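Local coordinates for protein phosphodiesterase (Candida albicans, PDB 6CPU) that belongs to the phosphodiesterases of the HD superfamily, a largely helical enzyme fold that here holds a zinc and a magnesium ion, at residues 213-218 / 235-240. Residues are numbered along the deposited sequence; the frame is centred on the assembly and turned at random.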
# COMPACT_ATOMS: atom_id res chain seq x y z
N TYR A 213 -1.38 -14.10 -15.62
CA TYR A 213 -0.48 -15.21 -15.29
C TYR A 213 0.50 -14.89 -14.17
O TYR A 213 0.82 -15.77 -13.38
CB TYR A 213 0.28 -15.72 -16.52
CG TYR A 213 -0.60 -16.54 -17.42
CD1 TYR A 213 -1.28 -15.96 -18.49
CD2 TYR A 213 -0.79 -17.90 -17.18
CE1 TYR A 213 -2.12 -16.71 -19.30
CE2 TYR A 213 -1.63 -18.66 -17.98
CZ TYR A 213 -2.28 -18.07 -19.04
OH TYR A 213 -3.11 -18.83 -19.84
N ALA A 214 1.00 -13.65 -14.11
CA ALA A 214 1.80 -13.21 -12.94
C ALA A 214 1.01 -13.39 -11.64
O ALA A 214 1.49 -14.02 -10.68
CB ALA A 214 2.28 -11.77 -13.12
N VAL A 215 -0.21 -12.87 -11.60
CA VAL A 215 -1.09 -13.06 -10.45
C VAL A 215 -1.27 -14.56 -10.14
O VAL A 215 -1.41 -14.97 -8.99
CB VAL A 215 -2.45 -12.37 -10.68
CG1 VAL A 215 -3.48 -12.80 -9.66
CG2 VAL A 215 -2.27 -10.85 -10.61
N GLY A 216 -1.25 -15.37 -11.20
CA GLY A 216 -1.33 -16.81 -11.08
C GLY A 216 -0.17 -17.55 -10.45
O GLY A 216 -0.36 -18.65 -9.97
N HIS A 217 1.03 -16.96 -10.44
CA HIS A 217 2.21 -17.61 -9.84
C HIS A 217 2.36 -17.34 -8.34
O HIS A 217 2.22 -16.20 -7.90
CB HIS A 217 3.48 -17.10 -10.50
CG HIS A 217 3.74 -17.67 -11.86
ND1 HIS A 217 3.10 -17.19 -12.99
CD2 HIS A 217 4.56 -18.66 -12.28
CE1 HIS A 217 3.53 -17.86 -14.05
NE2 HIS A 217 4.42 -18.76 -13.64
N TRP A 218 2.70 -18.38 -7.57
CA TRP A 218 3.12 -18.17 -6.18
C TRP A 218 4.45 -17.43 -6.15
O TRP A 218 4.72 -16.67 -5.22
CB TRP A 218 3.23 -19.48 -5.39
CG TRP A 218 3.71 -19.24 -3.99
CD1 TRP A 218 4.93 -19.57 -3.48
CD2 TRP A 218 3.02 -18.53 -2.96
NE1 TRP A 218 5.02 -19.15 -2.17
CE2 TRP A 218 3.86 -18.51 -1.83
CE3 TRP A 218 1.75 -17.95 -2.87
CZ2 TRP A 218 3.48 -17.91 -0.63
CZ3 TRP A 218 1.37 -17.35 -1.68
CH2 TRP A 218 2.23 -17.34 -0.58
N TYR A 235 -6.78 -4.89 -9.63
CA TYR A 235 -8.07 -4.97 -10.29
C TYR A 235 -8.44 -6.44 -10.58
O TYR A 235 -9.55 -6.87 -10.29
CB TYR A 235 -8.09 -4.13 -11.58
CG TYR A 235 -9.14 -4.57 -12.57
CD1 TYR A 235 -10.49 -4.37 -12.31
CD2 TYR A 235 -8.79 -5.26 -13.73
CE1 TYR A 235 -11.46 -4.80 -13.21
CE2 TYR A 235 -9.75 -5.69 -14.63
CZ TYR A 235 -11.08 -5.47 -14.36
OH TYR A 235 -12.03 -5.91 -15.28
N LEU A 236 -7.50 -7.20 -11.12
CA LEU A 236 -7.74 -8.62 -11.42
C LEU A 236 -8.21 -9.39 -10.18
O LEU A 236 -9.19 -10.13 -10.22
CB LEU A 236 -6.48 -9.27 -11.99
CG LEU A 236 -6.10 -8.83 -13.39
CD1 LEU A 236 -4.73 -9.37 -13.76
CD2 LEU A 236 -7.16 -9.26 -14.41
N MET A 237 -7.52 -9.17 -9.07
CA MET A 237 -7.82 -9.90 -7.84
C MET A 237 -9.10 -9.48 -7.15
O MET A 237 -9.90 -10.33 -6.73
CB MET A 237 -6.63 -9.81 -6.90
CG MET A 237 -5.47 -10.62 -7.41
SD MET A 237 -4.05 -10.61 -6.32
CE MET A 237 -3.25 -9.07 -6.76
N ILE A 238 -9.33 -8.17 -7.05
CA ILE A 238 -10.53 -7.68 -6.39
C ILE A 238 -11.79 -7.90 -7.23
O ILE A 238 -12.83 -8.29 -6.70
CB ILE A 238 -10.40 -6.20 -5.98
CG1 ILE A 238 -9.22 -6.01 -5.02
CG2 ILE A 238 -11.68 -5.69 -5.36
CD1 ILE A 238 -9.39 -6.63 -3.65
N ASP A 239 -11.71 -7.66 -8.54
CA ASP A 239 -12.86 -7.91 -9.42
C ASP A 239 -13.28 -9.38 -9.31
O ASP A 239 -14.47 -9.68 -9.20
CB ASP A 239 -12.53 -7.54 -10.87
CG ASP A 239 -13.74 -7.59 -11.80
OD1 ASP A 239 -14.88 -7.36 -11.35
OD2 ASP A 239 -13.56 -7.83 -13.01
N TYR A 240 -12.30 -10.27 -9.31
CA TYR A 240 -12.51 -11.72 -9.23
C TYR A 240 -13.23 -12.12 -7.94
O TYR A 240 -14.15 -12.94 -7.96
CB TYR A 240 -11.16 -12.44 -9.33
CG TYR A 240 -11.23 -13.93 -9.58
CD1 TYR A 240 -11.59 -14.44 -10.83
CD2 TYR A 240 -10.90 -14.85 -8.58
CE1 TYR A 240 -11.64 -15.81 -11.06
CE2 TYR A 240 -10.94 -16.22 -8.81
CZ TYR A 240 -11.31 -16.69 -10.06
OH TYR A 240 -11.37 -18.05 -10.29
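Val215 and Met237 make the closest approach between these two helices, and their meeting is a worked example of one beta-branched side chain sharing its two methyls between two residues of the neighbouring helix. The CG1 methyl of Val215 lies 3.7 Å from CG of Met237, and the same methyl is 4.0 Å from Met237 SD, against the middle of the thioether chain. The valine and methionine side chains meet at a slant. With CG1 anti to the backbone N (chi1 167°), the valine splits its branches between two neighbours: CG1 goes to the methionine, while CG2 faces Leu236, whose CD1 is 4.3 Å away in a looser contact. Met237 leaves its own helix at an angle to the partner, and its extended chi2 carries the sulfur across before the chain bends at chi3. No hydrogen bond joins the segments; about 129 Å² is buried between them, the contacts between side chains are apolar, and the nearest CA atoms, of Val215 and Met237, stay 7.9 Å apart. Within the largely helical catalytic domain of the HD-type phosphodiesterases, helix 276-292, which also carries the zinc ligand His278, packs against both side chains of this contact: it lays Phe287 against Val215 and Met237, with Leu283 and Gln284 adding to the methionine's surroundings. The valine sits in the last turn of helix 205-216, where its carbonyl oxygen accepts hydrogen bonds from Gln284 NE2 and His288 NE2 of helix 276-292. Further along, His217 N donates to Ala214 O (3.0 Å). The imidazole folds back as well: His217 ND1 donates to Tyr213 O at 2.7 Å, moderately bent (153° at the hydrogen), with the acceptor close to the ring plane but the donor 44° above the carbonyl plane.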